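Local coordinates for protein 4-amino-4-deoxy-L-arabinose transferase or related glycosyltransferases of PMT family (PDB 5EZM) that probably transfers an aminoarabinose unit to lipid A, as a zinc-binding membrane glycosyltransferase with the GT-C fold, at residues A[60-65]-A[157-162]; A[67-72]-A[92-97]; A[539-544]-A[565-570]. All blocks are in the same frame, centred on the assembly; numbering follows the deposited sequence.

Overall arrangement
Interactions 1 and 2 share helix 58-72 and lie in the membrane-associated, GT-C part of the chain, while interaction 3 belongs to the five-stranded sheet of the C-terminal region, with its centre about 25 Å from that of interaction 1. The chain closes interaction 2 inside the loop that interaction 1 spans, and the two touch through N158, L160 and I65 against H92 and M93. All three are largely buried, though interaction 2 runs out to a surface at F70, and interaction 3 at P544. Their chemistry differs: interaction 1 rests on a methyl group over a tyrosine ring, interaction 2 on methionine and valine between helices, and interaction 3 on paired backbone hydrogen bonds.

Interaction 1. Residues A[60-65]-A[157-162]; sequences GRYAEI and FNTLDM
Segment 60-65 is a length of helix 58-72, and 157-162 passes it as a loop running into helix 160-178, with the CA atoms of Y62 and T159 closest at 7.2 Å. This helix-against-loop contact of the GT-C protein lies near the centre of the chain, with a CH-pi interaction at its heart. The CB of Y62 points toward the loop, with CG anti to the carbonyl carbon (chi1 -60°), and its ring lies against L160. L160 comes over one face: its CD1 methyl sits 3.4 Å from the centroid of the Y62 ring and only 4° off the ring normal. The leucine side chain crosses the tyrosine at about a right angle, so it is one branch that meets the ring face, while CD2 lies farther out, near Y62 OH. The rim of the same ring is met by backbone: N158 O lies in the ring plane at the edge, 3.9 Å from Y62 CD2. H92 also touches L160, and the Y62 side chain is about 7 Å from that of E87, a ligand of the zinc ion, which places the contact near that site.

N158 reaches the helix on the A63 side. Its CG is anti to the backbone N (chi1 -174°), which carries the amide toward the helical turn. E59, just before the helical segment, accepts a hydrogen bond from N158 N through its OE2. The amide finds its polar partners elsewhere, OD1 weakly with H92 NE2; against A63 it only packs, N158 ND2 3.6 Å from A63 N and 4.0 Å from A63 CB.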
loop_
_atom_site.group_PDB
_atom_site.type_symbol
_atom_site.label_atom_id
_atom_site.label_comp_id
_atom_site.label_asym_id
_atom_site.label_seq_id
_atom_site.Cartn_x
_atom_site.Cartn_y
_atom_site.Cartn_z
ATOM N N GLY A 60 5.233 9.252 -1.702
ATOM C CA GLY A 60 5.434 10.685 -1.588
ATOM C C GLY A 60 4.130 11.456 -1.534
ATOM O O GLY A 60 3.982 12.378 -0.731
ATOM N N ARG A 61 3.163 11.083 -2.381
ATOM C CA ARG A 61 1.897 11.811 -2.431
ATOM C C ARG A 61 1.173 11.759 -1.092
ATOM O O ARG A 61 0.736 12.791 -0.567
ATOM C CB ARG A 61 0.996 11.257 -3.537
ATOM C CG ARG A 61 -0.463 11.686 -3.381
ATOM C CD ARG A 61 -1.339 11.280 -4.558
ATOM N NE ARG A 61 -1.145 9.884 -4.936
ATOM C CZ ARG A 61 -0.829 9.485 -6.162
ATOM N NH1 ARG A 61 -0.688 10.373 -7.135
ATOM N NH2 ARG A 61 -0.664 8.194 -6.417
ATOM N N TYR A 62 1.026 10.563 -0.522
ATOM C CA TYR A 62 0.285 10.462 0.728
ATOM C C TYR A 62 1.092 11.001 1.902
ATOM O O TYR A 62 0.517 11.596 2.826
ATOM C CB TYR A 62 -0.150 9.014 0.952
ATOM C CG TYR A 62 -1.043 8.526 -0.165
ATOM C CD1 TYR A 62 -2.141 9.275 -0.572
ATOM C CD2 TYR A 62 -0.766 7.348 -0.843
ATOM C CE1 TYR A 62 -2.953 8.852 -1.604
ATOM C CE2 TYR A 62 -1.576 6.914 -1.882
ATOM C CZ TYR A 62 -2.668 7.671 -2.258
ATOM O OH TYR A 62 -3.478 7.248 -3.287
ATOM N N ALA A 63 2.419 10.838 1.875
ATOM C CA ALA A 63 3.237 11.416 2.937
ATOM C C ALA A 63 3.137 12.936 2.937
ATOM O O ALA A 63 3.098 13.565 4.003
ATOM C CB ALA A 63 4.690 10.974 2.789
ATOM N N GLU A 64 3.073 13.542 1.748
ATOM C CA GLU A 64 3.027 14.997 1.646
ATOM C C GLU A 64 1.639 15.541 1.950
ATOM O O GLU A 64 1.513 16.550 2.650
ATOM C CB GLU A 64 3.474 15.451 0.256
ATOM C CG GLU A 64 3.209 16.930 -0.022
ATOM C CD GLU A 64 3.963 17.867 0.917
ATOM O OE1 GLU A 64 4.929 17.427 1.573
ATOM O OE2 GLU A 64 3.592 19.055 0.995
ATOM N N ILE A 65 0.594 14.906 1.418
ATOM C CA ILE A 65 -0.766 15.286 1.794
ATOM C C ILE A 65 -0.913 15.250 3.308
ATOM O O ILE A 65 -1.401 16.201 3.931
ATOM C CB ILE A 65 -1.790 14.367 1.107
ATOM C CG1 ILE A 65 -1.845 14.661 -0.393
ATOM C CG2 ILE A 65 -3.159 14.542 1.734
ATOM C CD1 ILE A 65 -2.699 13.695 -1.179
ATOM N N PHE A 157 4.883 -0.406 2.179
ATOM C CA PHE A 157 4.906 0.540 1.070
ATOM C C PHE A 157 3.730 1.490 1.226
ATOM O O PHE A 157 2.574 1.060 1.178
ATOM C CB PHE A 157 4.844 -0.193 -0.272
ATOM C CG PHE A 157 5.084 0.693 -1.454
ATOM C CD1 PHE A 157 6.374 1.011 -1.842
ATOM C CD2 PHE A 157 4.021 1.206 -2.180
ATOM C CE1 PHE A 157 6.601 1.829 -2.931
ATOM C CE2 PHE A 157 4.242 2.020 -3.272
ATOM C CZ PHE A 157 5.535 2.333 -3.648
ATOM N N ASN A 158 4.024 2.778 1.404
ATOM C CA ASN A 158 2.999 3.749 1.770
ATOM C C ASN A 158 1.999 3.981 0.643
ATOM O O ASN A 158 2.201 4.848 -0.212
ATOM C CB ASN A 158 3.640 5.076 2.186
ATOM C CG ASN A 158 2.625 6.073 2.703
ATOM O OD1 ASN A 158 1.529 5.700 3.121
ATOM N ND2 ASN A 158 2.986 7.349 2.680
ATOM N N THR A 159 0.912 3.214 0.652
ATOM C CA THR A 159 -0.172 3.374 -0.304
ATOM C C THR A 159 -1.479 3.049 0.404
ATOM O O THR A 159 -1.492 2.367 1.430
ATOM C CB THR A 159 0.018 2.476 -1.535
ATOM O OG1 THR A 159 -0.978 2.789 -2.514
ATOM C CG2 THR A 159 -0.107 1.011 -1.150
ATOM N N LEU A 160 -2.584 3.549 -0.152
ATOM C CA LEU A 160 -3.884 3.342 0.483
ATOM C C LEU A 160 -4.351 1.895 0.405
ATOM O O LEU A 160 -5.196 1.485 1.211
ATOM C CB LEU A 160 -4.935 4.251 -0.154
ATOM C CG LEU A 160 -5.197 5.590 0.536
ATOM C CD1 LEU A 160 -3.902 6.339 0.773
ATOM C CD2 LEU A 160 -6.152 6.424 -0.293
ATOM N N ASP A 161 -3.808 1.114 -0.530
ATOM C CA ASP A 161 -4.318 -0.231 -0.768
ATOM C C ASP A 161 -4.113 -1.147 0.433
ATOM O O ASP A 161 -4.951 -2.018 0.693
ATOM C CB ASP A 161 -3.656 -0.819 -2.015
ATOM C CG ASP A 161 -3.937 0.004 -3.260
ATOM O OD1 ASP A 161 -5.102 0.417 -3.449
ATOM O OD2 ASP A 161 -2.992 0.250 -4.042
ATOM N N MET A 162 -3.022 -0.970 1.180
ATOM C CA MET A 162 -2.801 -1.822 2.344
ATOM C C MET A 162 -3.668 -1.394 3.525
ATOM O O MET A 162 -4.131 -2.244 4.294
ATOM C CB MET A 162 -1.320 -1.823 2.728
ATOM C CG MET A 162 -1.009 -2.522 4.054
ATOM S SD MET A 162 -1.694 -4.193 4.234
ATOM C CE MET A 162 -0.948 -5.019 2.836
#

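Interaction 2. Residues A[67-72]-A[92-97]; sequences REMFAS and HMWVTV
M69 and V97 carry the tight part of the contact, the M69 side chain laid across helix 91-103. Its CG is anti to the backbone N (chi1 -176°), and the chain runs straight until it bends at chi3 (-62°). That bend brings M69 CE to 3.8 Å from M93 CB. One atom back, M69 SD lies 3.9 Å from W94 CD1, at the edge of the indole and in its plane. This is a Met-aromatic contact of the edge type, with the sulfur 84° off the normal of the five-membered ring. The indole NH faces elsewhere, bonded to W75 O. Two helices of the GT-C fold meet in this way, 58-72 and 91-103; the axes of their segments 67-72 and 92-97 approach to 9.2 Å. V97 fills the angle between them, its CG2 3.9 Å from M69 CB and also near F70 N. An alanine in place of M69 would remove CG, SD and CE, and would probably cost the W94 edge its sulfur contact and loosen the packing on M93 CB and V97 CG2.

The other end is looser. F70 is partly exposed, and of its side chain CB comes nearest, 4.2 Å from V97 CG1. F70 is also one of the residues lining a pocket for a bound MPG lipid.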
loop_
_atom_site.group_PDB
_atom_site.type_symbol
_atom_site.label_atom_id
_atom_site.label_comp_id
_atom_site.label_asym_id
_atom_site.label_seq_id
_atom_site.Cartn_x
_atom_site.Cartn_y
_atom_site.Cartn_z
ATOM N N ARG A 67 1.455 15.472 5.479
ATOM C CA ARG A 67 2.252 16.558 6.042
ATOM C C ARG A 67 1.476 17.870 6.031
ATOM O O ARG A 67 1.439 18.591 7.033
ATOM C CB ARG A 67 3.567 16.716 5.279
ATOM C CG ARG A 67 4.495 17.755 5.901
ATOM C CD ARG A 67 5.634 18.142 4.970
ATOM N NE ARG A 67 5.176 18.956 3.848
ATOM C CZ ARG A 67 4.999 20.271 3.906
ATOM N NH1 ARG A 67 4.585 20.934 2.836
ATOM N NH2 ARG A 67 5.233 20.923 5.036
ATOM N N GLU A 68 0.844 18.194 4.899
ATOM C CA GLU A 68 0.127 19.460 4.790
ATOM C C GLU A 68 -1.064 19.500 5.734
ATOM O O GLU A 68 -1.341 20.536 6.349
ATOM C CB GLU A 68 -0.315 19.690 3.346
ATOM C CG GLU A 68 0.840 19.999 2.407
ATOM C CD GLU A 68 0.408 20.116 0.963
ATOM O OE1 GLU A 68 -0.658 20.714 0.699
ATOM O OE2 GLU A 68 1.136 19.601 0.090
ATOM N N MET A 69 -1.782 18.381 5.859
ATOM C CA MET A 69 -2.858 18.311 6.841
ATOM C C MET A 69 -2.316 18.532 8.248
ATOM O O MET A 69 -2.911 19.265 9.047
ATOM C CB MET A 69 -3.565 16.960 6.733
ATOM C CG MET A 69 -4.766 16.797 7.641
ATOM S SD MET A 69 -5.586 15.210 7.381
ATOM C CE MET A 69 -6.101 15.337 5.673
ATOM N N PHE A 70 -1.162 17.929 8.546
ATOM C CA PHE A 70 -0.526 18.073 9.851
ATOM C C PHE A 70 -0.148 19.522 10.132
ATOM O O PHE A 70 -0.318 20.011 11.254
ATOM C CB PHE A 70 0.702 17.164 9.898
ATOM C CG PHE A 70 1.557 17.324 11.121
ATOM C CD1 PHE A 70 1.025 17.165 12.388
ATOM C CD2 PHE A 70 2.911 17.581 10.996
ATOM C CE1 PHE A 70 1.823 17.290 13.512
ATOM C CE2 PHE A 70 3.713 17.706 12.112
ATOM C CZ PHE A 70 3.168 17.560 13.372
ATOM N N ALA A 71 0.357 20.228 9.121
ATOM C CA ALA A 71 0.783 21.607 9.302
ATOM C C ALA A 71 -0.379 22.587 9.306
ATOM O O ALA A 71 -0.234 23.690 9.843
ATOM C CB ALA A 71 1.775 22.002 8.207
ATOM N N SER A 72 -1.519 22.220 8.724
ATOM C CA SER A 72 -2.654 23.131 8.640
ATOM C C SER A 72 -3.713 22.878 9.699
ATOM O O SER A 72 -4.383 23.823 10.122
ATOM C CB SER A 72 -3.311 23.041 7.260
ATOM O OG SER A 72 -3.997 21.813 7.105
ATOM N N HIS A 92 -6.664 7.235 5.810
ATOM C CA HIS A 92 -5.225 6.999 5.756
ATOM C C HIS A 92 -4.455 8.242 6.182
ATOM O O HIS A 92 -3.487 8.158 6.951
ATOM C CB HIS A 92 -4.824 6.569 4.342
ATOM C CG HIS A 92 -3.356 6.325 4.171
ATOM N ND1 HIS A 92 -2.810 5.059 4.149
ATOM C CD2 HIS A 92 -2.321 7.183 4.003
ATOM C CE1 HIS A 92 -1.503 5.148 3.979
ATOM N NE2 HIS A 92 -1.180 6.426 3.889
ATOM N N MET A 93 -4.894 9.413 5.715
ATOM C CA MET A 93 -4.222 10.652 6.090
ATOM C C MET A 93 -4.421 10.965 7.566
ATOM O O MET A 93 -3.493 11.431 8.230
ATOM C CB MET A 93 -4.713 11.804 5.214
ATOM C CG MET A 93 -4.072 11.822 3.834
ATOM S SD MET A 93 -4.627 10.481 2.758
ATOM C CE MET A 93 -6.150 11.173 2.117
ATOM N N TRP A 94 -5.622 10.716 8.098
ATOM C CA TRP A 94 -5.851 10.901 9.527
ATOM C C TRP A 94 -4.857 10.087 10.346
ATOM O O TRP A 94 -4.213 10.609 11.270
ATOM C CB TRP A 94 -7.283 10.508 9.884
ATOM C CG TRP A 94 -8.318 11.441 9.361
ATOM C CD1 TRP A 94 -8.112 12.686 8.834
ATOM C CD2 TRP A 94 -9.730 11.212 9.313
ATOM N NE1 TRP A 94 -9.313 13.246 8.462
ATOM C CE2 TRP A 94 -10.321 12.362 8.744
ATOM C CE3 TRP A 94 -10.554 10.147 9.696
ATOM C CZ2 TRP A 94 -11.696 12.475 8.548
ATOM C CZ3 TRP A 94 -11.924 10.263 9.500
ATOM C CH2 TRP A 94 -12.479 11.418 8.930
ATOM N N VAL A 95 -4.708 8.803 10.009
ATOM C CA VAL A 95 -3.788 7.944 10.750
ATOM C C VAL A 95 -2.362 8.460 10.619
ATOM O O VAL A 95 -1.641 8.604 11.615
ATOM C CB VAL A 95 -3.908 6.486 10.272
ATOM C CG1 VAL A 95 -2.911 5.608 11.013
ATOM C CG2 VAL A 95 -5.330 5.978 10.474
ATOM N N THR A 96 -1.940 8.764 9.387
ATOM C CA THR A 96 -0.581 9.254 9.183
ATOM C C THR A 96 -0.335 10.532 9.971
ATOM O O THR A 96 0.763 10.738 10.498
ATOM C CB THR A 96 -0.310 9.486 7.694
ATOM O OG1 THR A 96 -0.587 8.289 6.952
ATOM C CG2 THR A 96 1.150 9.882 7.477
ATOM N N VAL A 97 -1.349 11.393 10.081
ATOM C CA VAL A 97 -1.173 12.660 10.783
ATOM C C VAL A 97 -1.046 12.428 12.282
ATOM O O VAL A 97 -0.246 13.087 12.958
ATOM C CB VAL A 97 -2.322 13.631 10.456
ATOM C CG1 VAL A 97 -2.339 14.781 11.443
ATOM C CG2 VAL A 97 -2.168 14.172 9.047
#

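Interaction 3. Residues A[539-544]-A[565-570]; sequences MAVMSP and RVVVAN
Two neighbouring antiparallel strands, 539-542 and 566-569, set their side chains alternately on the two faces of a mixed five-stranded sheet in the C-terminal region, where 539-542 is the middle strand. The backbones are joined at A540 with V568 and at M542 with V566, the hydrogen-bonded pairs, each by two reciprocal bonds. The straightest, V566 N to M542 O, is 2.8 Å long with an angle of 174° at the hydrogen and runs nearly along the C=O axis. M539 with A569 and V541 with V567 are the non-hydrogen-bonded pairs between and beyond them.

On the face of M539, V541, V567 and A569, the two valines lie side by side and point the same way, V541 CG2 being 3.9 Å from V567 CG2. V541 turns its other methyl to R565, where CG1 is 4.0 Å from R565 CB, while the guanidinium leads off to salt bridges with D490 and D562. M539 keeps an extended chain, its CG reaching A569 CB while its CB lies against V568 O.

The face of A540, M542, V566 and V568 is arranged differently. M542 CG takes the crowded position between the backbone N and the carbonyl carbon (chi1 64°), and a bend at chi3 swings the end of the chain diagonally, past its own partner V566. It crosses V568 at about a right angle, and M542 CE rests 3.8 Å from V568 CG2. Helix 544-550 packs on this face through Y547, which touches M542, V566 and V568. Where the strand turns into that helix, P544 crosses V566 obliquely, its CA 3.8 Å from V566 CG2.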
loop_
_atom_site.group_PDB
_atom_site.type_symbol
_atom_site.label_atom_id
_atom_site.label_comp_id
_atom_site.label_asym_id
_atom_site.label_seq_id
_atom_site.Cartn_x
_atom_site.Cartn_y
_atom_site.Cartn_z
ATOM N N MET A 539 12.216 29.732 -7.086
ATOM C CA MET A 539 12.839 28.563 -7.681
ATOM C C MET A 539 11.801 27.809 -8.497
ATOM O O MET A 539 10.602 28.090 -8.432
ATOM C CB MET A 539 13.443 27.643 -6.612
ATOM C CG MET A 539 14.633 28.229 -5.886
ATOM S SD MET A 539 15.403 27.034 -4.781
ATOM C CE MET A 539 16.692 28.042 -4.051
ATOM N N ALA A 540 12.277 26.836 -9.269
ATOM C CA ALA A 540 11.396 26.022 -10.093
ATOM C C ALA A 540 12.001 24.639 -10.263
ATOM O O ALA A 540 13.226 24.491 -10.341
ATOM C CB ALA A 540 11.156 26.666 -11.463
ATOM N N VAL A 541 11.132 23.631 -10.310
ATOM C CA VAL A 541 11.512 22.247 -10.568
ATOM C C VAL A 541 10.935 21.855 -11.919
ATOM O O VAL A 541 9.755 22.112 -12.193
ATOM C CB VAL A 541 11.005 21.303 -9.464
ATOM C CG1 VAL A 541 11.431 19.872 -9.751
ATOM C CG2 VAL A 541 11.514 21.745 -8.108
ATOM N N MET A 542 11.759 21.241 -12.764
ATOM C CA MET A 542 11.294 20.827 -14.082
ATOM C C MET A 542 12.071 19.595 -14.511
ATOM O O MET A 542 13.036 19.190 -13.864
ATOM C CB MET A 542 11.448 21.956 -15.103
ATOM C CG MET A 542 12.890 22.366 -15.348
ATOM S SD MET A 542 13.019 24.003 -16.090
ATOM C CE MET A 542 12.342 25.017 -14.778
ATOM N N SER A 543 11.631 18.983 -15.602
ATOM C CA SER A 543 12.398 17.900 -16.188
ATOM C C SER A 543 13.545 18.478 -17.011
ATOM O O SER A 543 13.532 19.661 -17.363
ATOM C CB SER A 543 11.496 17.024 -17.053
ATOM O OG SER A 543 10.927 17.761 -18.118
ATOM N N PRO A 544 14.575 17.676 -17.301
ATOM C CA PRO A 544 15.661 18.192 -18.151
ATOM C C PRO A 544 15.181 18.652 -19.518
ATOM O O PRO A 544 15.609 19.711 -19.995
ATOM C CB PRO A 544 16.620 16.999 -18.249
ATOM C CG PRO A 544 16.362 16.215 -17.014
ATOM C CD PRO A 544 14.892 16.349 -16.747
ATOM N N ARG A 565 15.289 15.524 -12.390
ATOM C CA ARG A 565 14.797 16.876 -12.186
ATOM C C ARG A 565 15.947 17.871 -12.253
ATOM O O ARG A 565 17.088 17.561 -11.892
ATOM C CB ARG A 565 14.055 17.001 -10.842
ATOM C CG ARG A 565 14.808 16.397 -9.669
ATOM C CD ARG A 565 14.097 16.558 -8.329
ATOM N NE ARG A 565 12.934 15.691 -8.168
ATOM C CZ ARG A 565 12.986 14.385 -7.908
ATOM N NH1 ARG A 565 14.152 13.758 -7.802
ATOM N NH2 ARG A 565 11.860 13.695 -7.769
ATOM N N VAL A 566 15.625 19.062 -12.746
ATOM C CA VAL A 566 16.488 20.234 -12.709
ATOM C C VAL A 566 15.786 21.280 -11.855
ATOM O O VAL A 566 14.588 21.536 -12.041
ATOM C CB VAL A 566 16.769 20.783 -14.122
ATOM C CG1 VAL A 566 17.757 21.940 -14.062
ATOM C CG2 VAL A 566 17.272 19.681 -15.038
ATOM N N VAL A 567 16.524 21.869 -10.917
ATOM C CA VAL A 567 15.992 22.854 -9.983
ATOM C C VAL A 567 16.767 24.147 -10.171
ATOM O O VAL A 567 17.990 24.182 -9.959
ATOM C CB VAL A 567 16.078 22.372 -8.527
ATOM C CG1 VAL A 567 15.468 23.410 -7.594
ATOM C CG2 VAL A 567 15.383 21.026 -8.374
ATOM N N VAL A 568 16.055 25.210 -10.548
ATOM C CA VAL A 568 16.662 26.465 -10.967
ATOM C C VAL A 568 16.100 27.612 -10.133
ATOM O O VAL A 568 15.120 27.463 -9.401
ATOM C CB VAL A 568 16.435 26.737 -12.466
ATOM C CG1 VAL A 568 16.984 25.591 -13.303
ATOM C CG2 VAL A 568 14.956 26.934 -12.742
ATOM N N ALA A 569 16.746 28.771 -10.261
ATOM C CA ALA A 569 16.286 30.015 -9.660
ATOM C C ALA A 569 16.357 31.129 -10.699
ATOM O O ALA A 569 17.065 31.022 -11.704
ATOM C CB ALA A 569 17.115 30.391 -8.426
ATOM N N ASN A 570 15.596 32.198 -10.461
ATOM C CA ASN A 570 15.549 33.326 -11.385
ATOM C C ASN A 570 16.470 34.467 -10.983
ATOM O O ASN A 570 16.499 35.492 -11.669
ATOM C CB ASN A 570 14.113 33.849 -11.535
ATOM C CG ASN A 570 13.517 34.325 -10.229
ATOM O OD1 ASN A 570 14.056 34.069 -9.150
ATOM N ND2 ASN A 570 12.382 35.010 -10.320
#